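Local coordinates for protein synthesis inhibitor I (Hordeum vulgare, PDB 4FBH) that is a plant member of the ribosome-inactivating proteins, which block protein synthesis, and in this model holds adenosine monophosphate in a pocket, at residues 128-133 and 199-204; 215-220 and 252-257; 89-94 and 146-151; 16-21 and 66-71. One frame throughout, in Å; residues are numbered along the deposited sequence.

Contact 1: 128-133 and 199-204; sequences LTNVAL and SGKIGN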
loop_
_atom_site.group_PDB
_atom_site.type_symbol
_atom_site.label_atom_id
_atom_site.label_comp_id
_atom_site.label_asym_id
_atom_site.label_seq_id
_atom_site.Cartn_x
_atom_site.Cartn_y
_atom_site.Cartn_z
ATOM N N LEU A 128 4.528 -3.453 -15.561
ATOM C CA LEU A 128 3.954 -2.465 -14.656
ATOM C C LEU A 128 3.826 -1.087 -15.310
ATOM O O LEU A 128 2.905 -0.330 -15.009
ATOM C CB LEU A 128 4.808 -2.384 -13.389
ATOM C CG LEU A 128 4.197 -1.983 -12.047
ATOM C CD1 LEU A 128 2.986 -2.818 -11.711
ATOM C CD2 LEU A 128 5.248 -2.134 -10.961
ATOM N N THR A 129 4.746 -0.780 -16.221
ATOM C CA THR A 129 4.742 0.497 -16.925
ATOM C C THR A 129 3.785 0.499 -18.114
ATOM O O THR A 129 3.789 1.427 -18.912
ATOM C CB THR A 129 6.145 0.868 -17.421
ATOM O OG1 THR A 129 6.720 -0.253 -18.098
ATOM C CG2 THR A 129 7.038 1.245 -16.262
ATOM N N ASN A 130 2.972 -0.546 -18.230
ATOM C CA ASN A 130 1.947 -0.602 -19.263
ATOM C C ASN A 130 0.554 -0.637 -18.650
ATOM O O ASN A 130 -0.448 -0.728 -19.358
ATOM C CB ASN A 130 2.158 -1.814 -20.183
ATOM C CG ASN A 130 3.543 -1.826 -20.824
ATOM O OD1 ASN A 130 3.977 -0.835 -21.417
ATOM N ND2 ASN A 130 4.247 -2.949 -20.692
ATOM N N VAL A 131 0.495 -0.576 -17.325
ATOM C CA VAL A 131 -0.785 -0.545 -16.643
ATOM C C VAL A 131 -1.299 0.891 -16.678
ATOM O O VAL A 131 -0.574 1.831 -16.373
ATOM C CB VAL A 131 -0.678 -1.075 -15.198
ATOM C CG1 VAL A 131 -2.010 -0.943 -14.484
ATOM C CG2 VAL A 131 -0.218 -2.534 -15.205
ATOM N N ALA A 132 -2.545 1.057 -17.090
ATOM C CA ALA A 132 -3.105 2.383 -17.263
ATOM C C ALA A 132 -3.808 2.818 -15.990
ATOM O O ALA A 132 -4.619 2.076 -15.439
ATOM C CB ALA A 132 -4.069 2.390 -18.435
ATOM N N LEU A 133 -3.482 4.013 -15.517
ATOM C CA LEU A 133 -4.102 4.555 -14.313
ATOM C C LEU A 133 -4.921 5.797 -14.657
ATOM O O LEU A 133 -4.576 6.540 -15.573
ATOM C CB LEU A 133 -3.028 4.866 -13.268
ATOM C CG LEU A 133 -2.030 3.713 -13.035
ATOM C CD1 LEU A 133 -0.890 4.138 -12.115
ATOM C CD2 LEU A 133 -2.733 2.481 -12.482
ATOM N N SER A 199 -5.823 9.552 -18.547
ATOM C CA SER A 199 -5.125 8.281 -18.402
ATOM C C SER A 199 -3.604 8.456 -18.419
ATOM O O SER A 199 -3.080 9.329 -19.113
ATOM C CB SER A 199 -5.555 7.319 -19.511
ATOM O OG SER A 199 -4.610 6.278 -19.672
ATOM N N GLY A 200 -2.907 7.629 -17.643
ATOM C CA GLY A 200 -1.457 7.674 -17.587
ATOM C C GLY A 200 -0.834 6.361 -17.146
ATOM O O GLY A 200 -1.497 5.504 -16.570
ATOM N N LYS A 201 0.454 6.215 -17.424
ATOM C CA LYS A 201 1.214 5.043 -17.040
ATOM C C LYS A 201 2.490 5.505 -16.355
ATOM O O LYS A 201 3.086 6.498 -16.770
ATOM C CB LYS A 201 1.555 4.225 -18.288
ATOM C CG LYS A 201 0.322 3.695 -19.032
ATOM C CD LYS A 201 0.562 3.514 -20.537
ATOM C CE LYS A 201 1.723 2.569 -20.823
ATOM N NZ LYS A 201 1.811 2.110 -22.249
ATOM N N ILE A 202 2.919 4.808 -15.308
ATOM C CA ILE A 202 4.144 5.224 -14.625
ATOM C C ILE A 202 5.380 4.982 -15.496
ATOM O O ILE A 202 5.372 4.133 -16.387
ATOM C CB ILE A 202 4.327 4.547 -13.255
ATOM C CG1 ILE A 202 4.738 3.085 -13.421
ATOM C CG2 ILE A 202 3.062 4.679 -12.421
ATOM C CD1 ILE A 202 5.048 2.404 -12.119
ATOM N N GLY A 203 6.432 5.750 -15.241
ATOM C CA GLY A 203 7.681 5.593 -15.959
ATOM C C GLY A 203 8.533 4.502 -15.337
ATOM O O GLY A 203 8.069 3.763 -14.468
ATOM N N ASN A 204 9.783 4.404 -15.769
ATOM C CA ASN A 204 10.673 3.358 -15.274
ATOM C C ASN A 204 11.269 3.680 -13.915
ATOM O O ASN A 204 11.647 2.783 -13.167
ATOM C CB ASN A 204 11.781 3.074 -16.286
ATOM C CG ASN A 204 11.258 2.406 -17.525
ATOM O OD1 ASN A 204 11.236 1.183 -17.620
ATOM N ND2 ASN A 204 10.796 3.208 -18.477
HETATM O O HOH W 1 1.469 2.242 -15.111
HETATM O O HOH W 2 5.509 4.304 -19.056
#

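Contact 2: 215-220 and 252-257; sequences DLSAAL and NTLGIL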
loop_
_atom_site.group_PDB
_atom_site.type_symbol
_atom_site.label_atom_id
_atom_site.label_comp_id
_atom_site.label_asym_id
_atom_site.label_seq_id
_atom_site.Cartn_x
_atom_site.Cartn_y
_atom_site.Cartn_z
ATOM N N ASP A 215 14.638 -1.083 0.159
ATOM C CA ASP A 215 15.955 -0.498 -0.112
ATOM C C ASP A 215 16.007 1.009 0.084
ATOM O O ASP A 215 16.951 1.524 0.661
ATOM C CB ASP A 215 16.429 -0.843 -1.536
ATOM C CG ASP A 215 16.708 -2.319 -1.707
ATOM O OD1 ASP A 215 17.058 -2.970 -0.704
ATOM O OD2 ASP A 215 16.567 -2.830 -2.836
ATOM N N LEU A 216 15.004 1.713 -0.432
ATOM C CA LEU A 216 14.966 3.171 -0.376
ATOM C C LEU A 216 14.677 3.617 1.062
ATOM O O LEU A 216 15.218 4.614 1.540
ATOM C CB LEU A 216 13.901 3.701 -1.345
ATOM C CG LEU A 216 13.756 5.209 -1.555
ATOM C CD1 LEU A 216 15.112 5.824 -1.871
ATOM C CD2 LEU A 216 12.742 5.517 -2.668
ATOM N N SER A 217 13.827 2.866 1.755
ATOM C CA SER A 217 13.557 3.131 3.162
ATOM C C SER A 217 14.817 2.935 3.990
ATOM O O SER A 217 15.232 3.837 4.710
ATOM C CB SER A 217 12.457 2.211 3.674
ATOM O OG SER A 217 11.247 2.487 3.015
ATOM N N ALA A 218 15.423 1.754 3.872
ATOM C CA ALA A 218 16.660 1.431 4.590
ATOM C C ALA A 218 17.781 2.429 4.331
ATOM O O ALA A 218 18.568 2.708 5.226
ATOM C CB ALA A 218 17.132 0.001 4.250
ATOM N N ALA A 219 17.848 2.964 3.111
ATOM C CA ALA A 219 18.887 3.932 2.742
ATOM C C ALA A 219 18.732 5.326 3.395
ATOM O O ALA A 219 19.723 6.033 3.624
ATOM C CB ALA A 219 18.975 4.063 1.221
ATOM N N LEU A 220 17.492 5.728 3.662
ATOM C CA LEU A 220 17.243 6.950 4.399
ATOM C C LEU A 220 17.578 6.719 5.865
ATOM O O LEU A 220 18.214 7.552 6.501
ATOM C CB LEU A 220 15.779 7.379 4.265
ATOM C CG LEU A 220 15.506 8.693 3.529
ATOM C CD1 LEU A 220 14.129 9.237 3.882
ATOM C CD2 LEU A 220 16.583 9.712 3.823
ATOM N N ASN A 252 11.951 13.272 -0.453
ATOM C CA ASN A 252 10.893 13.806 -1.295
ATOM C C ASN A 252 10.149 12.732 -2.092
ATOM O O ASN A 252 9.054 12.970 -2.604
ATOM C CB ASN A 252 11.448 14.873 -2.229
ATOM C CG ASN A 252 11.707 16.184 -1.518
ATOM O OD1 ASN A 252 10.803 17.009 -1.363
ATOM N ND2 ASN A 252 12.943 16.385 -1.074
ATOM N N THR A 253 10.747 11.549 -2.186
ATOM C CA THR A 253 10.163 10.452 -2.953
ATOM C C THR A 253 9.296 9.576 -2.050
ATOM O O THR A 253 8.257 9.083 -2.467
ATOM C CB THR A 253 11.263 9.625 -3.663
ATOM O OG1 THR A 253 11.960 10.471 -4.592
ATOM C CG2 THR A 253 10.672 8.451 -4.413
ATOM N N LEU A 254 9.718 9.423 -0.801
ATOM C CA LEU A 254 9.056 8.551 0.148
ATOM C C LEU A 254 7.882 9.228 0.842
ATOM O O LEU A 254 7.998 10.351 1.350
ATOM C CB LEU A 254 10.066 8.052 1.200
ATOM C CG LEU A 254 10.969 6.870 0.835
ATOM C CD1 LEU A 254 12.166 6.787 1.765
ATOM C CD2 LEU A 254 10.191 5.568 0.886
ATOM N N GLY A 255 6.750 8.530 0.877
ATOM C CA GLY A 255 5.588 9.000 1.607
ATOM C C GLY A 255 5.619 8.476 3.032
ATOM O O GLY A 255 5.342 9.204 3.976
ATOM N N ILE A 256 5.952 7.198 3.179
ATOM C CA ILE A 256 6.133 6.595 4.494
ATOM C C ILE A 256 7.103 5.446 4.348
ATOM O O ILE A 256 7.046 4.704 3.372
ATOM C CB ILE A 256 4.790 6.135 5.137
ATOM C CG1 ILE A 256 5.003 5.662 6.578
ATOM C CG2 ILE A 256 4.109 5.044 4.308
ATOM C CD1 ILE A 256 3.706 5.608 7.412
ATOM N N LEU A 257 8.014 5.330 5.305
ATOM C CA LEU A 257 9.073 4.356 5.233
ATOM C C LEU A 257 8.628 3.057 5.868
ATOM O O LEU A 257 7.927 3.053 6.864
ATOM C CB LEU A 257 10.333 4.853 5.957
ATOM C CG LEU A 257 11.264 5.884 5.320
ATOM C CD1 LEU A 257 10.628 7.277 5.243
ATOM C CD2 LEU A 257 12.588 5.907 6.094
#

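Contact 3: 89-94 and 146-151; sequences EGFKSS and HGRTKA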
loop_
_atom_site.group_PDB
_atom_site.type_symbol
_atom_site.label_atom_id
_atom_site.label_comp_id
_atom_site.label_asym_id
_atom_site.label_seq_id
_atom_site.Cartn_x
_atom_site.Cartn_y
_atom_site.Cartn_z
ATOM N N GLU A 89 -4.179 -7.768 1.473
ATOM C CA GLU A 89 -4.294 -9.203 1.729
ATOM C C GLU A 89 -5.714 -9.691 1.557
ATOM O O GLU A 89 -5.954 -10.887 1.598
ATOM C CB GLU A 89 -3.831 -9.552 3.153
ATOM C CG GLU A 89 -2.346 -9.364 3.412
ATOM C CD GLU A 89 -1.477 -10.413 2.721
ATOM O OE1 GLU A 89 -2.013 -11.393 2.165
ATOM O OE2 GLU A 89 -0.242 -10.263 2.746
ATOM N N GLY A 90 -6.655 -8.767 1.399
ATOM C CA GLY A 90 -8.049 -9.140 1.291
ATOM C C GLY A 90 -8.984 -8.063 0.778
ATOM O O GLY A 90 -8.697 -6.881 0.854
ATOM N N PHE A 91 -10.112 -8.485 0.223
ATOM C CA PHE A 91 -11.167 -7.552 -0.132
ATOM C C PHE A 91 -12.528 -8.209 0.069
ATOM O O PHE A 91 -12.664 -9.426 -0.071
ATOM C CB PHE A 91 -10.988 -6.978 -1.548
ATOM C CG PHE A 91 -11.062 -8.003 -2.651
ATOM C CD1 PHE A 91 -12.280 -8.361 -3.207
ATOM C CD2 PHE A 91 -9.914 -8.581 -3.157
ATOM C CE1 PHE A 91 -12.354 -9.300 -4.228
ATOM C CE2 PHE A 91 -9.984 -9.519 -4.178
ATOM C CZ PHE A 91 -11.208 -9.875 -4.714
ATOM N N LYS A 92 -13.521 -7.399 0.435
ATOM C CA LYS A 92 -14.864 -7.894 0.685
ATOM C C LYS A 92 -15.782 -7.533 -0.470
ATOM O O LYS A 92 -15.811 -6.389 -0.916
ATOM C CB LYS A 92 -15.416 -7.341 1.996
ATOM C CG LYS A 92 -16.793 -7.877 2.353
ATOM C CD LYS A 92 -17.478 -7.027 3.416
ATOM C CE LYS A 92 -17.043 -7.436 4.816
ATOM N NZ LYS A 92 -17.828 -6.712 5.861
ATOM N N SER A 93 -16.525 -8.522 -0.956
ATOM C CA SER A 93 -17.392 -8.337 -2.112
ATOM C C SER A 93 -18.795 -7.974 -1.674
ATOM O O SER A 93 -19.128 -8.118 -0.506
ATOM C CB SER A 93 -17.428 -9.609 -2.961
ATOM O OG SER A 93 -16.463 -9.547 -3.989
ATOM N N SER A 94 -19.623 -7.527 -2.615
ATOM C CA SER A 94 -20.992 -7.119 -2.294
ATOM C C SER A 94 -21.845 -8.225 -1.661
ATOM O O SER A 94 -22.754 -7.934 -0.887
ATOM C CB SER A 94 -21.693 -6.503 -3.508
ATOM O OG SER A 94 -21.646 -7.356 -4.632
ATOM N N HIS A 146 -16.040 -5.578 -6.627
ATOM C CA HIS A 146 -17.295 -5.517 -5.872
ATOM C C HIS A 146 -18.329 -6.500 -6.432
ATOM O O HIS A 146 -19.156 -7.020 -5.689
ATOM C CB HIS A 146 -17.870 -4.094 -5.912
ATOM C CG HIS A 146 -18.757 -3.755 -4.755
ATOM N ND1 HIS A 146 -18.388 -3.970 -3.443
ATOM C CD2 HIS A 146 -19.987 -3.187 -4.711
ATOM C CE1 HIS A 146 -19.359 -3.563 -2.643
ATOM N NE2 HIS A 146 -20.340 -3.085 -3.387
ATOM N N GLY A 147 -18.277 -6.741 -7.743
ATOM C CA GLY A 147 -19.211 -7.632 -8.420
ATOM C C GLY A 147 -18.721 -9.067 -8.566
ATOM O O GLY A 147 -19.371 -9.906 -9.196
ATOM N N ARG A 148 -17.566 -9.350 -7.975
ATOM C CA ARG A 148 -17.001 -10.689 -7.995
ATOM C C ARG A 148 -17.914 -11.705 -7.314
ATOM O O ARG A 148 -18.372 -11.490 -6.192
ATOM C CB ARG A 148 -15.625 -10.692 -7.326
ATOM C CG ARG A 148 -14.955 -12.047 -7.347
ATOM C CD ARG A 148 -13.530 -11.970 -6.843
ATOM N NE ARG A 148 -12.916 -13.289 -6.775
ATOM C CZ ARG A 148 -12.247 -13.844 -7.774
ATOM N NH1 ARG A 148 -12.107 -13.189 -8.914
ATOM N NH2 ARG A 148 -11.713 -15.054 -7.632
ATOM N N THR A 149 -18.174 -12.807 -8.013
ATOM C CA THR A 149 -18.913 -13.939 -7.462
ATOM C C THR A 149 -17.965 -15.130 -7.308
ATOM O O THR A 149 -16.894 -15.163 -7.909
ATOM C CB THR A 149 -20.073 -14.345 -8.391
ATOM O OG1 THR A 149 -19.546 -14.933 -9.585
ATOM C CG2 THR A 149 -20.896 -13.126 -8.778
ATOM N N LYS A 150 -18.355 -16.111 -6.504
ATOM C CA LYS A 150 -17.522 -17.291 -6.296
ATOM C C LYS A 150 -17.272 -18.051 -7.602
ATOM O O LYS A 150 -16.214 -18.648 -7.787
ATOM C CB LYS A 150 -18.142 -18.207 -5.239
ATOM C CG LYS A 150 -17.389 -19.518 -5.027
ATOM C CD LYS A 150 -15.906 -19.283 -4.749
ATOM C CE LYS A 150 -15.092 -20.559 -4.933
ATOM N NZ LYS A 150 -15.107 -21.453 -3.737
ATOM N N ALA A 151 -18.231 -17.998 -8.522
ATOM C CA ALA A 151 -18.097 -18.702 -9.796
ATOM C C ALA A 151 -17.066 -18.060 -10.709
ATOM O O ALA A 151 -16.718 -18.622 -11.745
ATOM C CB ALA A 151 -19.446 -18.791 -10.513
#

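Contact 4: 16-21 and 66-71; sequences ATFNVQ and VVLKAS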
loop_
_atom_site.group_PDB
_atom_site.type_symbol
_atom_site.label_atom_id
_atom_site.label_comp_id
_atom_site.label_asym_id
_atom_site.label_seq_id
_atom_site.Cartn_x
_atom_site.Cartn_y
_atom_site.Cartn_z
ATOM N N ALA A 16 -10.356 4.254 6.179
ATOM C CA ALA A 16 -10.227 5.406 5.290
ATOM C C ALA A 16 -11.116 5.225 4.075
ATOM O O ALA A 16 -11.084 4.189 3.422
ATOM C CB ALA A 16 -8.791 5.599 4.862
ATOM N N THR A 17 -11.895 6.251 3.756
ATOM C CA THR A 17 -12.896 6.164 2.709
ATOM C C THR A 17 -12.567 7.115 1.568
ATOM O O THR A 17 -12.104 8.223 1.804
ATOM C CB THR A 17 -14.291 6.467 3.284
ATOM O OG1 THR A 17 -14.607 5.485 4.278
ATOM C CG2 THR A 17 -15.357 6.433 2.203
ATOM N N PHE A 18 -12.774 6.665 0.328
ATOM C CA PHE A 18 -12.599 7.525 -0.828
ATOM C C PHE A 18 -13.708 7.306 -1.852
ATOM O O PHE A 18 -14.063 6.182 -2.175
ATOM C CB PHE A 18 -11.236 7.316 -1.467
ATOM C CG PHE A 18 -10.953 8.241 -2.623
ATOM C CD1 PHE A 18 -10.948 9.623 -2.445
ATOM C CD2 PHE A 18 -10.680 7.735 -3.885
ATOM C CE1 PHE A 18 -10.680 10.477 -3.510
ATOM C CE2 PHE A 18 -10.412 8.586 -4.952
ATOM C CZ PHE A 18 -10.415 9.956 -4.761
ATOM N N ASN A 19 -14.273 8.397 -2.349
ATOM C CA ASN A 19 -15.215 8.307 -3.447
ATOM C C ASN A 19 -14.469 8.493 -4.758
ATOM O O ASN A 19 -13.739 9.470 -4.936
ATOM C CB ASN A 19 -16.321 9.356 -3.309
ATOM C CG ASN A 19 -17.433 9.151 -4.319
ATOM O OD1 ASN A 19 -17.223 9.284 -5.522
ATOM N ND2 ASN A 19 -18.617 8.805 -3.835
ATOM N N VAL A 20 -14.665 7.546 -5.667
ATOM C CA VAL A 20 -13.985 7.505 -6.960
ATOM C C VAL A 20 -14.187 8.782 -7.795
ATOM O O VAL A 20 -13.327 9.162 -8.594
ATOM C CB VAL A 20 -14.450 6.240 -7.741
ATOM C CG1 VAL A 20 -14.210 6.368 -9.227
ATOM C CG2 VAL A 20 -13.767 5.002 -7.181
ATOM N N GLN A 21 -15.309 9.463 -7.576
ATOM C CA GLN A 21 -15.670 10.642 -8.369
ATOM C C GLN A 21 -15.155 11.959 -7.780
ATOM O O GLN A 21 -15.335 13.024 -8.377
ATOM C CB GLN A 21 -17.190 10.710 -8.552
ATOM C CG GLN A 21 -17.768 9.543 -9.350
ATOM C CD GLN A 21 -17.168 9.449 -10.740
ATOM O OE1 GLN A 21 -16.989 10.464 -11.422
ATOM N NE2 GLN A 21 -16.841 8.229 -11.168
ATOM N N VAL A 66 -9.694 0.275 3.801
ATOM C CA VAL A 66 -9.931 1.357 2.869
ATOM C C VAL A 66 -11.241 0.989 2.200
ATOM O O VAL A 66 -11.419 -0.159 1.761
ATOM C CB VAL A 66 -8.814 1.457 1.809
ATOM C CG1 VAL A 66 -9.237 2.337 0.654
ATOM C CG2 VAL A 66 -7.539 1.986 2.424
ATOM N N VAL A 67 -12.170 1.940 2.163
ATOM C CA VAL A 67 -13.438 1.747 1.478
ATOM C C VAL A 67 -13.477 2.657 0.253
ATOM O O VAL A 67 -13.305 3.878 0.365
ATOM C CB VAL A 67 -14.644 2.063 2.398
ATOM C CG1 VAL A 67 -15.956 1.873 1.647
ATOM C CG2 VAL A 67 -14.603 1.212 3.653
ATOM N N LEU A 68 -13.678 2.052 -0.910
ATOM C CA LEU A 68 -13.776 2.778 -2.168
ATOM C C LEU A 68 -15.212 2.672 -2.649
ATOM O O LEU A 68 -15.758 1.580 -2.759
ATOM C CB LEU A 68 -12.826 2.195 -3.224
ATOM C CG LEU A 68 -11.334 2.407 -2.941
ATOM C CD1 LEU A 68 -10.440 1.530 -3.810
ATOM C CD2 LEU A 68 -10.988 3.876 -3.134
ATOM N N LYS A 69 -15.823 3.821 -2.908
ATOM C CA LYS A 69 -17.215 3.881 -3.321
ATOM C C LYS A 69 -17.239 4.360 -4.749
ATOM O O LYS A 69 -16.684 5.409 -5.053
ATOM C CB LYS A 69 -18.000 4.855 -2.435
ATOM C CG LYS A 69 -18.187 4.401 -0.988
ATOM C CD LYS A 69 -19.175 5.304 -0.259
ATOM C CE LYS A 69 -19.577 4.728 1.099
ATOM N NZ LYS A 69 -20.629 5.541 1.801
ATOM N N ALA A 70 -17.866 3.583 -5.628
ATOM C CA ALA A 70 -17.946 3.941 -7.040
ATOM C C ALA A 70 -18.972 5.044 -7.249
ATOM O O ALA A 70 -19.015 5.677 -8.306
ATOM C CB ALA A 70 -18.296 2.724 -7.881
ATOM N N SER A 71 -19.791 5.272 -6.226
ATOM C CA SER A 71 -20.861 6.253 -6.293
ATOM C C SER A 71 -21.186 6.776 -4.899
ATOM O O SER A 71 -20.986 6.068 -3.913
ATOM C CB SER A 71 -22.102 5.632 -6.943
ATOM O OG SER A 71 -21.896 5.424 -8.333
#

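Contact 1: 128-133 and 199-204
Leu133 and Gly200 trade two backbone hydrogen bonds. Leu133 N gives to Gly200 O at 2.7 Å with a nearly straight N-H...O angle of 171°, and Gly200 N returns the bond to Leu133 O at 2.9 Å. Alongside this ring of bonds, Ser199 CA lies 3.4 Å from Leu133 O as a CA-H...O contact. The pair is an antiparallel hydrogen-bonded one, and it belongs to a small two-stranded sheet, 133-134 with 199-200, that stands apart from the main sheet of this ribosome-inactivating fold.

Beyond the pair the direct backbone bonds stop, and two waters bridge the chains. One molecule donates to Leu128 O and accepts from Ile202 N at 3.0 Å; its approach to Val131 O is too short to be relied on. A second donates to Ile202 O at 2.7 Å and, weakly, to Thr129 O.

The apolar contacts lie round Ile202. Its CG2 meets Leu133 CD1 at 4.0 Å, the two side chains running at a slant, and CD1 lies near Leu128 CG.

A methyl packs on backbone oxygens where Thr129 CG2, set beside its own backbone N by chi1 of 49°, fits against Ile202 O and Gly203 O, each 3.3 Å away; Gly203 is the N-cap residue of helix 204-210. Thr129 OG1 turns instead to a weak bond with Asp126 O.

Lys201 contributes its methylenes. The chain bends at chi3, 58°, laying CG near Val131 O and bringing CE up beside Thr129 O. Leu133 also packs on Leu171 and Met172 of helix 156-178, and Ile202 on Phe185.

Contact 2: 215-220 and 252-257
Leu254 sends its side chain from the loop at the end of helix 247-253 straight at helix 213-222, into Leu216, Ser217 and Leu220. Its CB, pointing to that helix, only carries the chain across. CG is the first atom to touch, at 4.0 Å from Leu216 CG, where the two leucines slide past each other in opposite directions. At the fork the branches part company. CD1 settles against the backbone, 3.8 Å from Leu216 O, and meets Leu220 CD1 tip to tip at the same distance. CD2 goes to the hydroxyl side and lies 3.9 Å from Ser217 OG.

This is leucine packing on one side of a helix, with no hydrogen bond between the two segments. It lies behind residues of the adenosine monophosphate pocket, about 8 Å from the ligand at Ser217: Leu254 also rests on Trp213, a pocket residue, whose NE1 bonds to Ile256 O, while Gly255 is tied by backbone to Arg178 of the same pocket.

Two further residues widen the seam. Leu216 CD2 reaches Thr253 CG2 at 4.0 Å, the side chains crossing at about a right angle. Leu257 places CD2 3.6 Å from Ser217 O and close to Leu220 CB, and its CA lies 3.6 Å from Ser217 OG. That hydroxyl is buried yet satisfied: it is hydrogen-bonded to Trp213 O within its own helix and to Leu258 N, the residue after Leu257.

Contact 3: 89-94 and 146-151
Ser94, just past strand 88-92 of the six-stranded mixed sheet, grips the end of helix 135-146 through His146. Two donors share His146 O: Ser94 N at 3.2 Å, in the carbonyl plane and on a lone pair, and Ser94 OG at 2.7 Å, tilted 25° from that plane. A chi1 of 54° tucks OG between the serine's backbone N and carbonyl carbon, bringing it to the oxygen that N already holds. Ser94 CB meanwhile sits over a face of the imidazole, 3.8 Å from the ring centroid, in a CH-pi contact. His146 ND1 is buried here without a polar partner.

Deeper in, Arg148 stretches its extended chain past Phe91, and CD meets the ring at its edge, 3.8 Å from CZ; guanidinium and ring planes stand 82° apart.

The second shell fixes both groups. Trp99 of the adjoining strand meets the Phe91 ring and makes a cation-pi contact with Arg148, whose NH2 bonds to Gln159. At the strand's other end, Glu89 and Gly90 form a classic beta bulge opposite Ala80. Between Phe91 and Ser94 in sequence, Ser93 has its OG hydrogen-bonded to Leu145 O and 3.6 Å from Arg148 CB.

Contact 4: 16-21 and 66-71
Strands 15-19 and 63-69 run parallel at one edge of the main mixed sheet, joined by a crossover connection that contains helix 24-38 and the small hairpin 44-49, and Ala16 through Asn19 pair in register with Val66 through Lys69. The axes of the two short segments cross at -16°. Their ladder zigzags: Val67 N gives to Ala16 O at 2.8 Å, Phe18 N to Val67 O, Lys69 N to Phe18 O, and Val20 N to Lys69 O at 3.0 Å and 177°, nearly straight. Val67 O and Phe18 O also take CA-H...O contacts, from Thr17 CA and Leu68 CA.

On one face Phe18 and Leu68 meet. Leu68 CD2 lies in the plane of the phenyl ring at its edge, 3.9 Å from Phe18 CD2, and touches Phe18 CB as well; the ring itself swings off from the partner strand because CG stands opposite the backbone N (chi1 -176°). On the other face Thr17 and Val67 lie side by side, OG1 3.9 Å from Val67 CB.

Where the strand ends, Asn19 starts an Asx turn, OD1 accepting from Gln21 N at 2.8 Å, and ND2 comes 3.4 Å from Ser71 C.

Helix 24-38 covers the Phe18 face, with Phe30 and Tyr27 meeting the phenyl ring; helix 135-146 reaches Val20 and Leu68, and strand 77-82 continues the sheet beyond 63-69.

Overall arrangement
Contact 2 is the buried one, built of leucine side chains with no hydrogen bond across it; contacts 1, 3 and 4 are partly exposed and lean on hydrogen bonds to backbone carbonyls. Contacts 3 and 4 reach the same mixed sheet, their centres about 16 Å apart, and share helix 135-146: its last residue takes the bonds in contact 3, while its flank packs on contact 4. Contact 1 lies on the small sheet leading into that same helix. A regular parallel ladder carries contact 4, a single bridge plus waters contact 1, and one doubly used carbonyl contact 3. Contact 2 lies across the chain's centre from contacts 3 and 4.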